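Side-chain contacts in RNase III inhibitor (Mycobacterium tuberculosis, PDB 5M3I), which is a macro-domain protein built on a mixed beta-sheet flanked by helices: residues P81-N86 and L116-V121; Q140-A145 and A154-P159. All blocks are in the same frame, centred on the assembly; numbering follows the deposited sequence.

Interaction 1: P81-N86 and L116-V121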
loop_
_atom_site.group_PDB
_atom_site.type_symbol
_atom_site.label_atom_id
_atom_site.label_comp_id
_atom_site.label_asym_id
_atom_site.label_seq_id
_atom_site.Cartn_x
_atom_site.Cartn_y
_atom_site.Cartn_z
ATOM N N PRO A 81 -2.917 -8.649 -10.570
ATOM C CA PRO A 81 -1.775 -8.049 -9.895
ATOM C C PRO A 81 -0.746 -9.061 -9.547
ATOM O O PRO A 81 -1.114 -10.117 -9.056
ATOM C CB PRO A 81 -2.381 -7.514 -8.600
ATOM C CG PRO A 81 -3.775 -7.165 -8.965
ATOM C CD PRO A 81 -4.198 -8.187 -9.986
ATOM N N LYS A 82 0.511 -8.746 -9.849
ATOM C CA LYS A 82 1.647 -9.624 -9.541
ATOM C C LYS A 82 2.200 -9.412 -8.157
ATOM O O LYS A 82 2.733 -10.338 -7.588
ATOM C CB LYS A 82 2.805 -9.425 -10.556
ATOM C CG LYS A 82 2.429 -9.531 -12.042
ATOM C CD LYS A 82 1.802 -10.874 -12.448
ATOM C CE LYS A 82 1.530 -10.908 -13.977
ATOM N NZ LYS A 82 0.306 -10.142 -14.335
ATOM N N HIS A 83 2.074 -8.193 -7.608
ATOM C CA HIS A 83 2.637 -7.850 -6.305
ATOM C C HIS A 83 1.631 -7.172 -5.389
ATOM O O HIS A 83 0.855 -6.322 -5.822
ATOM C CB HIS A 83 3.812 -6.892 -6.458
ATOM C CG HIS A 83 4.898 -7.410 -7.342
ATOM N ND1 HIS A 83 5.793 -8.377 -6.929
ATOM C CD2 HIS A 83 5.229 -7.107 -8.616
ATOM C CE1 HIS A 83 6.623 -8.652 -7.913
ATOM N NE2 HIS A 83 6.304 -7.889 -8.942
ATOM N N ILE A 84 1.680 -7.538 -4.118
ATOM C CA ILE A 84 1.016 -6.812 -3.073
ATOM C C ILE A 84 2.090 -6.120 -2.276
ATOM O O ILE A 84 2.977 -6.777 -1.715
ATOM C CB ILE A 84 0.237 -7.743 -2.093
ATOM C CG1 ILE A 84 -0.634 -8.746 -2.840
ATOM C CG2 ILE A 84 -0.572 -6.901 -1.108
ATOM C CD1 ILE A 84 -1.569 -8.126 -3.835
ATOM N N ILE A 85 2.002 -4.795 -2.208
ATOM C CA ILE A 85 2.937 -3.974 -1.450
ATOM C C ILE A 85 2.211 -3.537 -0.190
ATOM O O ILE A 85 1.320 -2.689 -0.224
ATOM C CB ILE A 85 3.380 -2.774 -2.258
ATOM C CG1 ILE A 85 3.965 -3.238 -3.594
ATOM C CG2 ILE A 85 4.400 -1.969 -1.471
ATOM C CD1 ILE A 85 4.239 -2.120 -4.581
ATOM N N ASN A 86 2.581 -4.147 0.931
ATOM C CA ASN A 86 1.979 -3.824 2.209
ATOM C C ASN A 86 2.730 -2.663 2.801
ATOM O O ASN A 86 3.887 -2.786 3.160
ATOM C CB ASN A 86 2.026 -5.019 3.135
ATOM C CG ASN A 86 1.168 -6.162 2.630
ATOM O OD1 ASN A 86 -0.053 -6.129 2.757
ATOM N ND2 ASN A 86 1.806 -7.207 2.095
ATOM N N LEU A 116 11.705 -3.478 -8.599
ATOM C CA LEU A 116 10.928 -4.551 -9.225
ATOM C C LEU A 116 10.419 -4.216 -10.638
ATOM O O LEU A 116 9.746 -5.038 -11.283
ATOM C CB LEU A 116 9.779 -4.925 -8.320
ATOM C CG LEU A 116 10.222 -5.491 -6.972
ATOM C CD1 LEU A 116 9.019 -5.734 -6.092
ATOM C CD2 LEU A 116 10.993 -6.792 -7.154
ATOM N N ASN A 117 10.783 -3.038 -11.141
ATOM C CA ASN A 117 10.334 -2.589 -12.442
ATOM C C ASN A 117 8.820 -2.647 -12.631
ATOM O O ASN A 117 8.307 -3.032 -13.697
ATOM C CB ASN A 117 11.086 -3.406 -13.559
ATOM C CG ASN A 117 11.500 -2.521 -14.723
ATOM O OD1 ASN A 117 11.626 -1.297 -14.598
ATOM N ND2 ASN A 117 11.715 -3.140 -15.865
ATOM N N ILE A 118 8.089 -2.216 -11.597
ATOM C CA ILE A 118 6.637 -2.213 -11.645
ATOM C C ILE A 118 6.198 -1.082 -12.593
ATOM O O ILE A 118 6.684 0.037 -12.495
ATOM C CB ILE A 118 6.065 -2.110 -10.217
ATOM C CG1 ILE A 118 6.282 -3.448 -9.507
ATOM C CG2 ILE A 118 4.582 -1.743 -10.224
ATOM C CD1 ILE A 118 6.191 -3.361 -7.994
ATOM N N ALA A 119 5.353 -1.416 -13.563
ATOM C CA ALA A 119 4.819 -0.452 -14.562
ATOM C C ALA A 119 3.562 0.310 -14.074
ATOM O O ALA A 119 3.256 1.375 -14.582
ATOM C CB ALA A 119 4.452 -1.197 -15.821
ATOM N N SER A 120 2.833 -0.270 -13.121
ATOM C CA SER A 120 1.597 0.305 -12.698
ATOM C C SER A 120 1.281 -0.131 -11.268
ATOM O O SER A 120 1.526 -1.282 -10.906
ATOM C CB SER A 120 0.457 -0.067 -13.681
ATOM O OG SER A 120 0.060 -1.405 -13.521
ATOM N N VAL A 121 0.686 0.789 -10.514
ATOM C CA VAL A 121 0.301 0.526 -9.135
ATOM C C VAL A 121 -1.003 1.261 -8.750
ATOM O O VAL A 121 -1.286 2.347 -9.251
ATOM C CB VAL A 121 1.473 0.875 -8.227
ATOM C CG1 VAL A 121 1.786 2.315 -8.343
ATOM C CG2 VAL A 121 1.160 0.531 -6.794
#
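The imidazole of His83 has Leu116 CD1 over one face, a methyl carbon 4.2 Å from His83 CE1 and displaced toward the rim of the ring. Ile118 approaches the same ring obliquely, with its CG1 3.9 Å from His83 CD2 and its CD1 equally near that carbon. Of the ring atoms it is carbons CD2 and CE1 that come nearest the aliphatic groups, while His83 ND1 keeps a weak hydrogen bond to Asp74 on the neighbouring strand 71-74. A histidine suits this half-open place, because it offers flat aromatic carbon to its aliphatic neighbours and ring nitrogen for a polar partner.

Deeper in, Ile85 and Ile118 meet tip to tip, their CD1 methyls 4.1 Å apart. In each, CG1 stands anti to the carbonyl carbon (chi1 -55° in Ile85, -73° in Ile118) and the chain then extends, which carries the delta methyl across the gap. That reach is needed, for even the closest alpha carbons, those of His83 and Ile118, lie 8.7 Å apart. Those of Ile85 and Ile118 are farther apart still, and two long apolar side chains let these buried positions meet; Leu116, farther out, is exposed. Every close approach is between carbon atoms, and helix 99-115 adds Leu109 against Ile85 and Ile113 against Ile118.

Asn117, with positive phi, ends that helix in a Schellman motif, and the chain turns there toward strand 120-123. Strand 26-31 lies between 83-88 and 120-123 in the sheet, so these side chains meet over an intervening strand, beside the helix-to-strand turn of an alpha/beta layered macro domain.

Interaction 2: Q140-A145 and A154-P159; sequences QRLVSA and AVIYPP
Helix 135-147 passes alongside the end of strand 153-156, with the alpha carbons of Leu142 and Ile156 the nearest pair at 8.1 Å, a separation that side chains alone have to fill. Ile156 does so from the strand. Its CG1 lies anti to the carbonyl carbon (chi1 -61°) and the chain is extended beyond it (chi2 -178°), which sends the delta methyl up to the helix. There Ile156 CD1 rests 3.9 Å from Leu142 CB, close to the helix backbone.

Leu142 comes the other way. Its CD1 lies 4.0 Å from Ile156 CG2, and the two side chains run antiparallel alongside one another, the tip of each lying near the base of the other. This double contact uses both branches of the isoleucine, a reason why a beta-branched residue that is also long fits the strand position. Val143, the next residue on the helix, adds a looser touch from the flank, its CG2 4.4 Å from Ile156 CD1. It is partly exposed at the margin of the contact, where its gamma methyl adds apolar surface.

Leu142 and Ile156 are both buried, and neighbours close round them: Leu106 of helix 99-115 packs on Leu142, while Trp135 and Ile12 touch Ile156. On another side of the helix Arg141 makes a salt bridge through NE to Asp103, which links helices 135-147 and 99-115. Strand 120-123, helix 135-147 and strand 153-156 form a beta-alpha-beta unit with parallel strands, and the leucine-isoleucine packing is part of the interface between the connecting helix and its second strand, as expected of the alpha/beta architecture of macro domains.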
loop_
_atom_site.group_PDB
_atom_site.type_symbol
_atom_site.label_atom_id
_atom_site.label_comp_id
_atom_site.label_asym_id
_atom_site.label_seq_id
_atom_site.Cartn_x
_atom_site.Cartn_y
_atom_site.Cartn_z
ATOM N N GLN A 140 -1.384 15.042 -1.524
ATOM C CA GLN A 140 -0.189 15.818 -1.922
ATOM C C GLN A 140 1.055 14.957 -1.944
ATOM O O GLN A 140 1.812 14.991 -2.898
ATOM C CB GLN A 140 0.077 16.982 -0.986
ATOM C CG GLN A 140 -0.835 18.159 -1.219
ATOM C CD GLN A 140 -0.823 19.154 -0.036
ATOM O OE1 GLN A 140 0.150 19.192 0.756
ATOM N NE2 GLN A 140 -1.916 19.907 0.122
ATOM N N ARG A 141 1.264 14.211 -0.876
ATOM C CA ARG A 141 2.463 13.398 -0.763
ATOM C C ARG A 141 2.476 12.278 -1.776
ATOM O O ARG A 141 3.505 12.005 -2.382
ATOM C CB ARG A 141 2.625 12.858 0.635
ATOM C CG ARG A 141 3.005 13.941 1.622
ATOM C CD ARG A 141 2.683 13.511 3.045
ATOM N NE ARG A 141 3.226 14.460 4.006
ATOM C CZ ARG A 141 2.701 15.654 4.273
ATOM N NH1 ARG A 141 1.604 16.076 3.670
ATOM N NH2 ARG A 141 3.282 16.439 5.158
ATOM N N LEU A 142 1.348 11.655 -1.978
ATOM C CA LEU A 142 1.249 10.599 -2.961
ATOM C C LEU A 142 1.580 11.122 -4.346
ATOM O O LEU A 142 2.381 10.485 -5.065
ATOM C CB LEU A 142 -0.136 9.971 -2.985
ATOM C CG LEU A 142 -0.485 9.036 -1.840
ATOM C CD1 LEU A 142 -1.950 8.627 -1.921
ATOM C CD2 LEU A 142 0.368 7.790 -1.895
ATOM N N VAL A 143 1.008 12.266 -4.714
ATOM C CA VAL A 143 1.200 12.807 -6.057
ATOM C C VAL A 143 2.668 13.134 -6.228
ATOM O O VAL A 143 3.254 12.816 -7.249
ATOM C CB VAL A 143 0.295 14.039 -6.309
ATOM C CG1 VAL A 143 0.712 14.810 -7.534
ATOM C CG2 VAL A 143 -1.145 13.596 -6.471
ATOM N N SER A 144 3.253 13.776 -5.218
ATOM C CA SER A 144 4.694 14.149 -5.206
ATOM C C SER A 144 5.575 12.953 -5.391
ATOM O O SER A 144 6.471 12.972 -6.215
ATOM C CB SER A 144 5.052 14.821 -3.861
ATOM O OG SER A 144 4.581 16.134 -3.881
ATOM N N ALA A 145 5.281 11.896 -4.660
ATOM C CA ALA A 145 6.106 10.704 -4.756
ATOM C C ALA A 145 6.096 10.105 -6.179
ATOM O O ALA A 145 7.141 9.755 -6.711
ATOM C CB ALA A 145 5.678 9.676 -3.725
ATOM N N ALA A 154 0.038 5.401 -11.981
ATOM C CA ALA A 154 -0.400 5.293 -10.601
ATOM C C ALA A 154 -1.877 5.610 -10.600
ATOM O O ALA A 154 -2.265 6.670 -11.068
ATOM C CB ALA A 154 0.378 6.269 -9.728
ATOM N N VAL A 155 -2.671 4.706 -10.070
ATOM C CA VAL A 155 -4.083 4.963 -9.827
ATOM C C VAL A 155 -4.270 5.196 -8.315
ATOM O O VAL A 155 -4.044 4.280 -7.502
ATOM C CB VAL A 155 -4.993 3.813 -10.301
ATOM C CG1 VAL A 155 -6.464 4.258 -10.287
ATOM C CG2 VAL A 155 -4.633 3.386 -11.720
ATOM N N ILE A 156 -4.687 6.410 -7.965
ATOM C CA ILE A 156 -4.912 6.798 -6.592
ATOM C C ILE A 156 -6.414 6.848 -6.269
ATOM O O ILE A 156 -7.163 7.566 -6.934
ATOM C CB ILE A 156 -4.266 8.148 -6.350
ATOM C CG1 ILE A 156 -2.756 8.017 -6.614
ATOM C CG2 ILE A 156 -4.522 8.578 -4.920
ATOM C CD1 ILE A 156 -2.001 9.276 -6.350
ATOM N N TYR A 157 -6.806 6.059 -5.290
ATOM C CA TYR A 157 -8.207 5.890 -4.843
ATOM C C TYR A 157 -8.528 6.825 -3.675
ATOM O O TYR A 157 -7.885 6.748 -2.649
ATOM C CB TYR A 157 -8.485 4.456 -4.417
ATOM C CG TYR A 157 -8.587 3.552 -5.623
ATOM C CD1 TYR A 157 -7.422 3.166 -6.348
ATOM C CD2 TYR A 157 -9.826 3.060 -6.054
ATOM C CE1 TYR A 157 -7.498 2.367 -7.446
ATOM C CE2 TYR A 157 -9.896 2.208 -7.131
ATOM C CZ TYR A 157 -8.734 1.871 -7.830
ATOM O OH TYR A 157 -8.807 1.045 -8.954
ATOM N N PRO A 158 -9.448 7.783 -3.877
ATOM C CA PRO A 158 -9.760 8.687 -2.755
ATOM C C PRO A 158 -10.615 7.991 -1.684
ATOM O O PRO A 158 -11.023 6.863 -1.917
ATOM C CB PRO A 158 -10.529 9.835 -3.412
ATOM C CG PRO A 158 -10.858 9.375 -4.781
ATOM C CD PRO A 158 -9.781 8.410 -5.174
ATOM N N PRO A 159 -10.857 8.646 -0.535
ATOM C CA PRO A 159 -11.685 8.038 0.520
ATOM C C PRO A 159 -13.077 7.754 0.015
ATOM O O PRO A 159 -13.595 8.555 -0.790
ATOM C CB PRO A 159 -11.739 9.105 1.581
ATOM C CG PRO A 159 -10.465 9.832 1.424
ATOM C CD PRO A 159 -10.257 9.906 -0.073
#

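Overall arrangement
Interactions 1 and 2 have centres 15 Å apart and follow one another along the chain, the first closing before the second opens. They share one mixed sheet: strands 120-123 and 153-156 are parallel neighbours in it, and Val121 O probably accepts a hydrogen bond from Val155 N, at 2.9 Å, joining the two contacts directly. Interaction 1 spans strand 26-31 to reach strand 83-88, and interaction 2 brings helix 135-147 onto the sheet. Helix 99-115 contributes side chains to both, packing on Ile118 in one and Leu142 in the other. Together they are two places where the sheet and helices of the macro domain pack, with helix 99-115 common to both.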